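Local coordinates for malonyl CoA-acyl carrier protein transacylase (Synechocystis sp. PCC 6803 substr. Kazusa, PDB 4RR5) that catalyses transfer of the malonyl group from malonyl-CoA to holo acyl carrier protein, supplying malonyl-ACP for fatty acid biosynthesis, at residues 126-131 with 157-162; 202-207 with 229-234; 216-221 with 240-245. All blocks are in the same frame, centred on the assembly; numbering follows the deposited sequence.

Contact 1 (126-131 with 157-162)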
ATOM      1  N   ALA A 126       2.647   6.427  14.360  1.00 37.68           N
ATOM      2  CA  ALA A 126       1.993   7.733  14.286  1.00 41.01           C
ATOM      3  C   ALA A 126       2.381   8.481  13.020  1.00 40.88           C
ATOM      4  O   ALA A 126       3.494   8.328  12.517  1.00 41.95           O
ATOM      5  CB  ALA A 126       2.331   8.581  15.507  1.00 41.33           C
ATOM      6  N   ALA A 127       1.467   9.299  12.511  1.00 38.38           N
ATOM      7  CA  ALA A 127       1.767  10.114  11.342  1.00 40.46           C
ATOM      8  C   ALA A 127       2.030  11.556  11.765  1.00 44.08           C
ATOM      9  O   ALA A 127       1.493  12.030  12.762  1.00 42.09           O
ATOM     10  CB  ALA A 127       0.638  10.049  10.333  1.00 37.82           C
ATOM     11  N   LEU A 128       2.868  12.245  11.005  1.00 37.63           N
ATOM     12  CA  LEU A 128       3.249  13.603  11.342  1.00 36.90           C
ATOM     13  C   LEU A 128       3.031  14.472  10.132  1.00 41.25           C
ATOM     14  O   LEU A 128       3.568  14.200   9.063  1.00 41.33           O
ATOM     15  CB  LEU A 128       4.709  13.669  11.801  1.00 37.90           C
ATOM     16  CG  LEU A 128       5.038  12.935  13.098  1.00 35.88           C
ATOM     17  CD1 LEU A 128       6.527  12.712  13.242  1.00 38.99           C
ATOM     18  CD2 LEU A 128       4.532  13.736  14.259  1.00 43.64           C
ATOM     19  N   MET A 129       2.213  15.504  10.281  1.00 47.82           N
ATOM     20  CA  MET A 129       1.949  16.370   9.149  1.00 49.43           C
ATOM     21  C   MET A 129       2.500  17.742   9.476  1.00 51.33           C
ATOM     22  O   MET A 129       2.227  18.284  10.544  1.00 56.40           O
ATOM     23  CB  MET A 129       0.449  16.432   8.817  1.00 56.41           C
ATOM     24  CG  MET A 129       0.103  17.608   7.891  1.00 69.29           C
ATOM     25  SD  MET A 129      -1.516  17.627   7.072  1.00 98.12           S
ATOM     26  CE  MET A 129      -1.270  18.990   5.920  1.00 67.21           C
ATOM     27  N   LYS A 130       3.300  18.271   8.556  1.00 47.61           N
ATOM     28  CA  LYS A 130       3.899  19.591   8.687  1.00 56.44           C
ATOM     29  C   LYS A 130       4.824  19.673   9.908  1.00 55.10           C
ATOM     30  O   LYS A 130       4.478  20.275  10.926  1.00 59.06           O
ATOM     31  CB  LYS A 130       2.807  20.666   8.766  1.00 58.18           C
ATOM     32  CG  LYS A 130       2.850  21.680   7.633  1.00 56.10           C
ATOM     33  CD  LYS A 130       2.134  21.163   6.403  1.00 60.93           C
ATOM     34  CE  LYS A 130       2.364  22.078   5.215  1.00 62.17           C
ATOM     35  NZ  LYS A 130       3.777  22.023   4.746  1.00 63.37           N
ATOM     36  N   PHE A 131       6.007  19.078   9.789  1.00 53.97           N
ATOM     37  CA  PHE A 131       6.925  18.968  10.919  1.00 52.09           C
ATOM     38  C   PHE A 131       8.261  19.639  10.669  1.00 46.48           C
ATOM     39  O   PHE A 131       8.635  19.922   9.538  1.00 44.17           O
ATOM     40  CB  PHE A 131       7.161  17.490  11.280  1.00 48.56           C
ATOM     41  CG  PHE A 131       7.632  16.659  10.136  1.00 45.95           C
ATOM     42  CD1 PHE A 131       6.721  16.028   9.306  1.00 43.52           C
ATOM     43  CD2 PHE A 131       8.987  16.520   9.877  1.00 49.65           C
ATOM     44  CE1 PHE A 131       7.153  15.274   8.238  1.00 46.91           C
ATOM     45  CE2 PHE A 131       9.429  15.765   8.811  1.00 48.32           C
ATOM     46  CZ  PHE A 131       8.513  15.141   7.989  1.00 46.82           C
ATOM     47  N   VAL A 157       5.282  12.274   7.165  1.00 34.21           N
ATOM     48  CA  VAL A 157       5.893  10.977   7.378  1.00 33.99           C
ATOM     49  C   VAL A 157       5.077  10.165   8.354  1.00 31.53           C
ATOM     50  O   VAL A 157       4.147  10.663   8.973  1.00 34.11           O
ATOM     51  CB  VAL A 157       7.319  11.081   7.939  1.00 35.32           C
ATOM     52  CG1 VAL A 157       8.232  11.844   6.967  1.00 28.63           C
ATOM     53  CG2 VAL A 157       7.289  11.704   9.344  1.00 32.70           C
ATOM     54  N   VAL A 158       5.450   8.903   8.487  1.00 32.64           N
ATOM     55  CA  VAL A 158       4.923   8.048   9.528  1.00 28.72           C
ATOM     56  C   VAL A 158       6.084   7.427  10.282  1.00 27.09           C
ATOM     57  O   VAL A 158       6.980   6.859   9.673  1.00 29.71           O
ATOM     58  CB  VAL A 158       4.028   6.961   8.950  1.00 29.93           C
ATOM     59  CG1 VAL A 158       3.809   5.855   9.968  1.00 27.32           C
ATOM     60  CG2 VAL A 158       2.705   7.577   8.486  1.00 28.18           C
ATOM     61  N   ILE A 159       6.093   7.564  11.600  1.00 29.84           N
ATOM     62  CA  ILE A 159       7.116   6.913  12.404  1.00 31.99           C
ATOM     63  C   ILE A 159       6.547   5.647  13.034  1.00 31.09           C
ATOM     64  O   ILE A 159       5.334   5.494  13.134  1.00 28.57           O
ATOM     65  CB  ILE A 159       7.675   7.839  13.497  1.00 33.50           C
ATOM     66  CG1 ILE A 159       6.560   8.382  14.384  1.00 32.83           C
ATOM     67  CG2 ILE A 159       8.452   8.984  12.877  1.00 30.84           C
ATOM     68  CD1 ILE A 159       7.089   9.256  15.481  1.00 44.89           C
ATOM     69  N   SER A 160       7.430   4.739  13.437  1.00 28.06           N
ATOM     70  CA  SER A 160       7.017   3.423  13.908  1.00 34.44           C
ATOM     71  C   SER A 160       7.893   2.976  15.067  1.00 41.55           C
ATOM     72  O   SER A 160       9.081   3.289  15.106  1.00 39.14           O
ATOM     73  CB  SER A 160       7.090   2.396  12.768  1.00 33.54           C
ATOM     74  OG  SER A 160       6.631   1.112  13.165  1.00 26.58           O
ATOM     75  N   GLY A 161       7.316   2.243  16.014  1.00 43.88           N
ATOM     76  CA  GLY A 161       8.110   1.714  17.105  1.00 44.70           C
ATOM     77  C   GLY A 161       7.347   1.462  18.387  1.00 45.64           C
ATOM     78  O   GLY A 161       6.134   1.211  18.370  1.00 43.48           O
ATOM     79  N   THR A 162       8.072   1.516  19.501  1.00 44.88           N
ATOM     80  CA  THR A 162       7.482   1.268  20.813  1.00 54.48           C
ATOM     81  C   THR A 162       6.448   2.345  21.119  1.00 50.88           C
ATOM     82  O   THR A 162       6.555   3.472  20.622  1.00 42.69           O
ATOM     83  CB  THR A 162       8.558   1.228  21.930  1.00 47.71           C
ATOM     84  OG1 THR A 162       9.183   2.513  22.057  1.00 44.89           O
ATOM     85  CG2 THR A 162       9.614   0.180  21.607  1.00 45.62           C
TER

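Contact 2 (202-207 with 229-234)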
ATOM      1  N   THR A 202       7.952 -18.358   3.163  1.00 45.60           N
ATOM      2  CA  THR A 202       6.838 -18.523   2.225  1.00 39.79           C
ATOM      3  C   THR A 202       7.047 -17.785   0.890  1.00 40.82           C
ATOM      4  O   THR A 202       6.794 -18.335  -0.196  1.00 33.60           O
ATOM      5  CB  THR A 202       5.515 -18.034   2.864  1.00 43.23           C
ATOM      6  OG1 THR A 202       5.058 -18.996   3.826  1.00 42.82           O
ATOM      7  CG2 THR A 202       4.435 -17.804   1.799  1.00 37.02           C
ATOM      8  N   LEU A 203       7.508 -16.538   0.973  1.00 39.68           N
ATOM      9  CA  LEU A 203       7.661 -15.710  -0.221  1.00 35.03           C
ATOM     10  C   LEU A 203       8.724 -16.235  -1.184  1.00 39.93           C
ATOM     11  O   LEU A 203       8.491 -16.272  -2.396  1.00 43.21           O
ATOM     12  CB  LEU A 203       7.988 -14.267   0.161  1.00 34.64           C
ATOM     13  CG  LEU A 203       6.861 -13.242   0.004  1.00 36.63           C
ATOM     14  CD1 LEU A 203       7.320 -11.828   0.372  1.00 29.46           C
ATOM     15  CD2 LEU A 203       6.303 -13.264  -1.403  1.00 35.80           C
ATOM     16  N   THR A 204       9.885 -16.632  -0.662  1.00 41.18           N
ATOM     17  CA  THR A 204      10.973 -17.117  -1.525  1.00 37.21           C
ATOM     18  C   THR A 204      10.614 -18.374  -2.329  1.00 35.52           C
ATOM     19  O   THR A 204      11.164 -18.569  -3.411  1.00 41.87           O
ATOM     20  CB  THR A 204      12.279 -17.388  -0.720  1.00 35.91           C
ATOM     21  OG1 THR A 204      11.961 -17.672   0.643  1.00 41.76           O
ATOM     22  CG2 THR A 204      13.217 -16.193  -0.764  1.00 38.78           C
ATOM     23  N   ALA A 205       9.689 -19.199  -1.821  1.00 34.09           N
ATOM     24  CA  ALA A 205       9.269 -20.436  -2.501  1.00 31.00           C
ATOM     25  C   ALA A 205       8.285 -20.167  -3.621  1.00 41.01           C
ATOM     26  O   ALA A 205       7.832 -21.084  -4.306  1.00 51.27           O
ATOM     27  CB  ALA A 205       8.653 -21.404  -1.518  1.00 32.82           C
ATOM     28  N   CYS A 206       7.943 -18.901  -3.791  1.00 39.61           N
ATOM     29  CA  CYS A 206       6.943 -18.509  -4.754  1.00 41.95           C
ATOM     30  C   CYS A 206       7.665 -18.015  -5.995  1.00 40.28           C
ATOM     31  O   CYS A 206       8.536 -17.159  -5.892  1.00 43.02           O
ATOM     32  CB  CYS A 206       6.030 -17.436  -4.144  1.00 37.47           C
ATOM     33  SG  CYS A 206       4.751 -16.820  -5.242  1.00 45.17           S
ATOM     34  N   HIS A 207       7.349 -18.563  -7.163  1.00 43.53           N
ATOM     35  CA  HIS A 207       8.006 -18.097  -8.383  1.00 33.32           C
ATOM     36  C   HIS A 207       7.452 -16.753  -8.818  1.00 39.18           C
ATOM     37  O   HIS A 207       6.242 -16.583  -8.905  1.00 47.98           O
ATOM     38  CB  HIS A 207       7.845 -19.092  -9.515  1.00 36.55           C
ATOM     39  CG  HIS A 207       8.171 -18.516 -10.862  1.00 47.23           C
ATOM     40  ND1 HIS A 207       9.383 -17.922 -11.144  1.00 49.04           N
ATOM     41  CD2 HIS A 207       7.439 -18.436 -11.999  1.00 47.17           C
ATOM     42  CE1 HIS A 207       9.385 -17.505 -12.401  1.00 42.92           C
ATOM     43  NE2 HIS A 207       8.218 -17.802 -12.941  1.00 39.03           N
ATOM     44  N   ARG A 229      14.489  -9.533  -8.499  1.00 30.65           N
ATOM     45  CA  ARG A 229      14.816  -8.318  -7.783  1.00 33.56           C
ATOM     46  C   ARG A 229      13.553  -7.822  -7.059  1.00 36.05           C
ATOM     47  O   ARG A 229      13.628  -7.379  -5.905  1.00 32.35           O
ATOM     48  CB  ARG A 229      15.379  -7.258  -8.731  1.00 26.73           C
ATOM     49  CG  ARG A 229      15.723  -5.918  -8.052  1.00 32.59           C
ATOM     50  CD  ARG A 229      16.786  -6.033  -6.930  1.00 36.76           C
ATOM     51  NE  ARG A 229      17.092  -4.710  -6.382  1.00 36.63           N
ATOM     52  CZ  ARG A 229      17.027  -4.383  -5.092  1.00 34.49           C
ATOM     53  NH1 ARG A 229      16.694  -5.284  -4.178  1.00 37.29           N
ATOM     54  NH2 ARG A 229      17.304  -3.145  -4.714  1.00 29.00           N
ATOM     55  N   LEU A 230      12.399  -7.928  -7.727  1.00 36.00           N
ATOM     56  CA  LEU A 230      11.114  -7.513  -7.146  1.00 32.63           C
ATOM     57  C   LEU A 230      10.731  -8.332  -5.906  1.00 26.77           C
ATOM     58  O   LEU A 230      10.289  -7.770  -4.908  1.00 25.53           O
ATOM     59  CB  LEU A 230      10.002  -7.598  -8.187  1.00 26.37           C
ATOM     60  CG  LEU A 230      10.000  -6.513  -9.259  1.00 26.48           C
ATOM     61  CD1 LEU A 230       8.778  -6.673 -10.124  1.00 31.90           C
ATOM     62  CD2 LEU A 230      10.029  -5.129  -8.664  1.00 22.80           C
ATOM     63  N   LYS A 231      10.907  -9.648  -5.969  1.00 27.36           N
ATOM     64  CA  LYS A 231      10.718 -10.494  -4.795  1.00 29.86           C
ATOM     65  C   LYS A 231      11.647 -10.077  -3.655  1.00 31.90           C
ATOM     66  O   LYS A 231      11.231  -9.971  -2.489  1.00 30.63           O
ATOM     67  CB  LYS A 231      10.956 -11.967  -5.126  1.00 29.64           C
ATOM     68  CG  LYS A 231      10.471 -12.889  -4.018  1.00 31.40           C
ATOM     69  CD  LYS A 231      11.017 -14.306  -4.128  1.00 33.04           C
ATOM     70  CE  LYS A 231      10.672 -14.947  -5.460  1.00 36.96           C
ATOM     71  NZ  LYS A 231      10.691 -16.434  -5.342  1.00 37.93           N
ATOM     72  N   GLU A 232      12.906  -9.834  -4.001  1.00 33.16           N
ATOM     73  CA  GLU A 232      13.898  -9.383  -3.030  1.00 34.88           C
ATOM     74  C   GLU A 232      13.429  -8.090  -2.372  1.00 30.33           C
ATOM     75  O   GLU A 232      13.394  -7.994  -1.158  1.00 36.57           O
ATOM     76  CB  GLU A 232      15.263  -9.186  -3.697  1.00 37.45           C
ATOM     77  CG  GLU A 232      16.429  -8.977  -2.724  1.00 42.51           C
ATOM     78  CD  GLU A 232      17.620  -8.249  -3.354  1.00 42.40           C
ATOM     79  OE1 GLU A 232      17.808  -8.316  -4.594  1.00 42.57           O
ATOM     80  OE2 GLU A 232      18.361  -7.585  -2.598  1.00 49.53           O
ATOM     81  N   LYS A 233      13.055  -7.104  -3.170  1.00 26.89           N
ATOM     82  CA  LYS A 233      12.535  -5.858  -2.628  1.00 29.45           C
ATOM     83  C   LYS A 233      11.257  -6.072  -1.782  1.00 33.03           C
ATOM     84  O   LYS A 233      11.038  -5.389  -0.780  1.00 25.30           O
ATOM     85  CB  LYS A 233      12.241  -4.875  -3.757  1.00 28.43           C
ATOM     86  CG  LYS A 233      13.414  -4.555  -4.667  1.00 30.00           C
ATOM     87  CD  LYS A 233      13.006  -3.447  -5.611  1.00 28.06           C
ATOM     88  CE  LYS A 233      14.094  -3.025  -6.561  1.00 24.83           C
ATOM     89  NZ  LYS A 233      13.775  -1.648  -7.025  1.00 26.03           N
ATOM     90  N   LEU A 234      10.409  -7.012  -2.193  1.00 29.97           N
ATOM     91  CA  LEU A 234       9.165  -7.251  -1.474  1.00 26.44           C
ATOM     92  C   LEU A 234       9.450  -7.926  -0.123  1.00 26.64           C
ATOM     93  O   LEU A 234       8.904  -7.544   0.910  1.00 23.16           O
ATOM     94  CB  LEU A 234       8.219  -8.095  -2.325  1.00 22.33           C
ATOM     95  CG  LEU A 234       6.860  -8.396  -1.694  1.00 25.63           C
ATOM     96  CD1 LEU A 234       6.036  -7.105  -1.596  1.00 22.61           C
ATOM     97  CD2 LEU A 234       6.109  -9.477  -2.471  1.00 23.58           C
TER

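Contact 3 (216-221 with 240-245)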
ATOM      1  N   LEU A 216       7.810   0.161  -9.346  1.00 26.08           N
ATOM      2  CA  LEU A 216       8.649   0.901  -8.396  1.00 27.41           C
ATOM      3  C   LEU A 216       8.349   0.461  -6.963  1.00 25.66           C
ATOM      4  O   LEU A 216       7.333   0.839  -6.388  1.00 22.32           O
ATOM      5  CB  LEU A 216       8.460   2.417  -8.536  1.00 23.50           C
ATOM      6  CG  LEU A 216       9.004   3.088  -9.806  1.00 24.67           C
ATOM      7  CD1 LEU A 216       8.269   2.658 -11.079  1.00 22.97           C
ATOM      8  CD2 LEU A 216       8.966   4.598  -9.659  1.00 29.21           C
ATOM      9  N   SER A 217       9.252  -0.320  -6.380  1.00 23.95           N
ATOM     10  CA  SER A 217       8.993  -0.913  -5.075  1.00 24.58           C
ATOM     11  C   SER A 217       9.289  -0.020  -3.856  1.00 28.85           C
ATOM     12  O   SER A 217      10.170   0.842  -3.890  1.00 27.43           O
ATOM     13  CB  SER A 217       9.775  -2.202  -4.970  1.00 21.50           C
ATOM     14  OG  SER A 217       9.523  -2.980  -6.124  1.00 22.82           O
ATOM     15  N   ASN A 218       8.542  -0.258  -2.774  1.00 23.63           N
ATOM     16  CA  ASN A 218       8.591   0.562  -1.570  1.00 24.24           C
ATOM     17  C   ASN A 218       9.987   0.779  -0.986  1.00 22.96           C
ATOM     18  O   ASN A 218      10.328   1.898  -0.598  1.00 24.95           O
ATOM     19  CB  ASN A 218       7.701  -0.048  -0.466  1.00 29.66           C
ATOM     20  CG  ASN A 218       6.207   0.169  -0.699  1.00 26.84           C
ATOM     21  OD1 ASN A 218       5.383  -0.303   0.085  1.00 23.73           O
ATOM     22  ND2 ASN A 218       5.853   0.866  -1.780  1.00 25.55           N
ATOM     23  N   VAL A 219      10.778  -0.282  -0.873  1.00 21.59           N
ATOM     24  CA  VAL A 219      12.103  -0.132  -0.267  1.00 27.82           C
ATOM     25  C   VAL A 219      13.142   0.430  -1.240  1.00 29.20           C
ATOM     26  O   VAL A 219      14.203   0.878  -0.814  1.00 28.58           O
ATOM     27  CB  VAL A 219      12.647  -1.464   0.300  1.00 27.50           C
ATOM     28  CG1 VAL A 219      11.813  -1.915   1.493  1.00 26.45           C
ATOM     29  CG2 VAL A 219      12.724  -2.548  -0.786  1.00 22.33           C
ATOM     30  N   ASP A 220      12.844   0.407  -2.538  1.00 27.85           N
ATOM     31  CA  ASP A 220      13.794   0.895  -3.540  1.00 29.61           C
ATOM     32  C   ASP A 220      13.074   1.239  -4.842  1.00 29.85           C
ATOM     33  O   ASP A 220      13.007   0.421  -5.770  1.00 33.54           O
ATOM     34  CB  ASP A 220      14.905  -0.148  -3.774  1.00 29.95           C
ATOM     35  CG  ASP A 220      15.832   0.213  -4.940  1.00 32.54           C
ATOM     36  OD1 ASP A 220      15.946   1.409  -5.305  1.00 35.49           O
ATOM     37  OD2 ASP A 220      16.452  -0.714  -5.492  1.00 32.11           O
ATOM     38  N   PRO A 221      12.537   2.464  -4.913  1.00 23.09           N
ATOM     39  CA  PRO A 221      11.610   2.895  -5.962  1.00 24.57           C
ATOM     40  C   PRO A 221      12.278   3.231  -7.280  1.00 33.22           C
ATOM     41  O   PRO A 221      11.800   4.113  -7.996  1.00 32.72           O
ATOM     42  CB  PRO A 221      10.967   4.146  -5.363  1.00 28.99           C
ATOM     43  CG  PRO A 221      11.979   4.669  -4.434  1.00 29.05           C
ATOM     44  CD  PRO A 221      12.673   3.471  -3.855  1.00 27.69           C
ATOM     45  N   GLY A 240      11.109  -2.650   6.352  1.00 25.52           N
ATOM     46  CA  GLY A 240      11.719  -1.487   5.764  1.00 22.05           C
ATOM     47  C   GLY A 240      10.732  -0.385   5.531  1.00 24.57           C
ATOM     48  O   GLY A 240       9.523  -0.589   5.628  1.00 26.33           O
ATOM     49  N   SER A 241      11.266   0.787   5.211  1.00 23.59           N
ATOM     50  CA  SER A 241      10.479   1.998   5.089  1.00 27.80           C
ATOM     51  C   SER A 241       9.824   2.121   3.722  1.00 29.15           C
ATOM     52  O   SER A 241      10.363   1.669   2.715  1.00 28.08           O
ATOM     53  CB  SER A 241      11.348   3.227   5.359  1.00 22.44           C
ATOM     54  OG  SER A 241      10.543   4.396   5.436  1.00 31.47           O
ATOM     55  N   VAL A 242       8.649   2.738   3.710  1.00 28.81           N
ATOM     56  CA  VAL A 242       7.936   3.019   2.479  1.00 27.73           C
ATOM     57  C   VAL A 242       8.364   4.388   1.935  1.00 30.65           C
ATOM     58  O   VAL A 242       7.966   5.457   2.444  1.00 28.91           O
ATOM     59  CB  VAL A 242       6.416   2.968   2.701  1.00 25.01           C
ATOM     60  CG1 VAL A 242       5.684   3.360   1.441  1.00 22.72           C
ATOM     61  CG2 VAL A 242       6.014   1.563   3.123  1.00 25.13           C
ATOM     62  N   ARG A 243       9.198   4.333   0.903  1.00 27.62           N
ATOM     63  CA  ARG A 243       9.742   5.522   0.269  1.00 28.30           C
ATOM     64  C   ARG A 243       8.799   6.042  -0.814  1.00 29.88           C
ATOM     65  O   ARG A 243       9.139   6.052  -2.001  1.00 26.39           O
ATOM     66  CB  ARG A 243      11.114   5.192  -0.294  1.00 21.03           C
ATOM     67  CG  ARG A 243      11.965   4.521   0.772  1.00 25.70           C
ATOM     68  CD  ARG A 243      13.235   3.933   0.238  1.00 25.00           C
ATOM     69  NE  ARG A 243      13.967   4.928  -0.530  1.00 35.14           N
ATOM     70  CZ  ARG A 243      15.096   4.682  -1.176  1.00 32.98           C
ATOM     71  NH1 ARG A 243      15.628   3.465  -1.148  1.00 22.74           N
ATOM     72  NH2 ARG A 243      15.678   5.658  -1.850  1.00 37.94           N
ATOM     73  N   TRP A 244       7.607   6.472  -0.399  1.00 27.22           N
ATOM     74  CA  TRP A 244       6.588   6.846  -1.369  1.00 24.66           C
ATOM     75  C   TRP A 244       6.892   8.198  -1.987  1.00 29.02           C
ATOM     76  O   TRP A 244       6.689   8.388  -3.186  1.00 31.27           O
ATOM     77  CB  TRP A 244       5.190   6.856  -0.755  1.00 25.59           C
ATOM     78  CG  TRP A 244       4.166   6.939  -1.823  1.00 22.60           C
ATOM     79  CD1 TRP A 244       3.453   8.042  -2.195  1.00 24.38           C
ATOM     80  CD2 TRP A 244       3.785   5.892  -2.717  1.00 21.01           C
ATOM     81  NE1 TRP A 244       2.639   7.741  -3.261  1.00 25.33           N
ATOM     82  CE2 TRP A 244       2.830   6.428  -3.606  1.00 27.23           C
ATOM     83  CE3 TRP A 244       4.157   4.552  -2.854  1.00 22.97           C
ATOM     84  CZ2 TRP A 244       2.225   5.662  -4.605  1.00 21.28           C
ATOM     85  CZ3 TRP A 244       3.568   3.797  -3.857  1.00 20.83           C
ATOM     86  CH2 TRP A 244       2.614   4.357  -4.719  1.00 22.27           C
ATOM     87  N   ARG A 245       7.393   9.131  -1.183  1.00 30.31           N
ATOM     88  CA  ARG A 245       7.828  10.425  -1.713  1.00 32.86           C
ATOM     89  C   ARG A 245       8.734  10.230  -2.924  1.00 30.84           C
ATOM     90  O   ARG A 245       8.463  10.755  -4.003  1.00 32.32           O
ATOM     91  CB  ARG A 245       8.547  11.246  -0.635  1.00 37.28           C
ATOM     92  CG  ARG A 245       9.126  12.576  -1.142  1.00 39.54           C
ATOM     93  CD  ARG A 245       9.925  13.348  -0.071  1.00 39.02           C
ATOM     94  NE  ARG A 245      11.025  12.586   0.532  1.00 35.63           N
ATOM     95  CZ  ARG A 245      12.228  12.407  -0.017  1.00 38.86           C
ATOM     96  NH1 ARG A 245      12.514  12.914  -1.210  1.00 41.91           N
ATOM     97  NH2 ARG A 245      13.155  11.708   0.627  1.00 40.66           N
TER

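Contact 1 (126-131 with 157-162)
The carbonyl oxygen of Ala-126 receives two groups of the neighbouring strand: the amide N of Ile-159 at 2.9 Å, in a bond almost collinear with the carbonyl (C=O...N angle 170°), and the CA-H of Val-158, whose CA lies 3.3 Å from Ala-126 O. The return bond of this antiparallel hydrogen-bonded pair, from Ala-126 N to Ile-159 O, measures 3.1 Å. Two residues along, Leu-128 and Val-157 repeat the pattern: Leu-128 N meets Val-157 O at 2.9 Å with an N-H...O angle of 164°, and Val-157 N gives the longer bond to Leu-128 O, 3.2 Å. Between them lies the non-hydrogen-bonded pair of Ala-127 and Val-158, where Ala-127 CB rests 3.7 Å from Val-158 CG2. On the face carrying Ala-126, Leu-128, Val-157 and Ile-159, Leu-128 CD1 approaches Ile-159 CD1 at 4.2 Å. Beyond the strand end, Phe-131 has CG between the backbone N and the carbonyl carbon (chi1 55°), and its side chain crosses that of Val-157 at about a right angle, Phe-131 CZ lying 3.5 Å from Val-157 CG1. Helices 133-140 and 163-171 cover this same face through Leu-136, Val-166 and Leu-170. Strands 124-129 and 156-161 are the two central strands of the ferredoxin-like subdomain of the FabD fold, flanked by 178-180 and 146-153. The chemistry is thus divided: paired main-chain bonds fix the register, while the apolar side chains of Ala-126, Leu-128, Val-157 and Ile-159 pack against the two helices, with the partly exposed Phe-131 at one end.

Contact 2 (202-207 with 229-234)
Lys-231, on helix 227-235 of the acyltransferase fold, stretches across to helix 193-204, a side chain donating to main-chain carbonyl oxygen at the C-terminal end of a helix, where the chain runs out into a loop. The polar part of the contact is carried by this one side chain. Its NZ donates to Thr-204 O at 2.9 Å, approaching from above the carbonyl plane with a C=O...NZ angle of 113°. A second contact, with Cys-206 O, is modelled too short to be relied on. The carbonyl of Thr-204, at the C-terminal end of the helix, would be expected to feel the negative end of its dipole, which would probably favour the ammonium there.

The aliphatic shaft of the lysine makes the next set of contacts. CG is anti to the backbone N (chi1 -167°), and a bend at chi3 (-57°) turns CE away from an extended course. CD passes 3.6 Å from Leu-203 O and 3.8 Å from Thr-204 CA. Leu-203 O is itself engaged by Cys-206 N at 3.0 Å, a bond from the residue three further on, just past the helix end.

The apolar part is a leucine pair, Leu-203 and Leu-234, whose side chains cross at about a right angle. Phe-208 touches both of them as well as Lys-231, and Leu-109 of helix 103-119 adjoins Leu-203, while helix 90-97 packs on Leu-234 through Tyr-92 and Leu-95. Leu-234 reaches its partner with a single methyl, CD2, which sits 3.9 Å from both CD1 and CD2 of Leu-203.

Contact 3 (216-221 with 240-245)
Arg-243 has CG anti to its carbonyl carbon (chi1 -50°), and a bend at chi3 (52°) sets NE back toward the type I turn from Ser-217 to Asp-220. NH1 donates to Val-219 O at 3.0 Å, the donor standing above the carbonyl plane, while Pro-221 CD lies 3.8 Å over the centre of the guanidinium. The backbone N of Arg-243 bonds Asn-218 O at 3.1 Å. An alanine here would probably leave Val-219 O without this donor and Glu-246, the salt-bridge partner of NH2, without its mate, and uncover Pro-221.

Asn-218 and Val-242 run side by side in the same direction, with OD1 3.6 Å from CG2, and Asn-218 ND2 faces the edge of the Trp-244 ring. The amide is pinned from both ends: OD1 accepts from Ser-88 N and Gln-237 NE2, and ND2 donates to Gly-86 O. By similarity Ser-88 and His-188 form the active site; Gly-240 O bonds His-188 ND1.

Leu-216 pairs with Val-84 of strand 83-86, and Val-242 with strand 146-153, so the contact joins the two sheets of the fold beside helices 227-235 and 244-254.

How the contacts relate
The three contacts lie at different distances from Ser-88 and His-188, the active-site residues inferred by similarity. Contact 3 is nearest, with the side chains of Asn-218 and Val-242 about 4 Å from those of Ser-88 and His-188 respectively. Leu-234 of contact 2 lies about 8 Å from Ser-88, and Val-158 of contact 1 about 7 Å from His-188, side chain to side chain. Contacts 1 and 3 share the mixed sheet yet do not touch, their centres 16 Å apart. Contacts 2 and 3 alternate along the chain and meet directly: Arg-229 NH2 and Lys-233 NZ both form salt bridges with Asp-220 OD2, at 2.7 and 3.2 Å. Contacts 1 and 2 stand 28 Å apart, centre to centre.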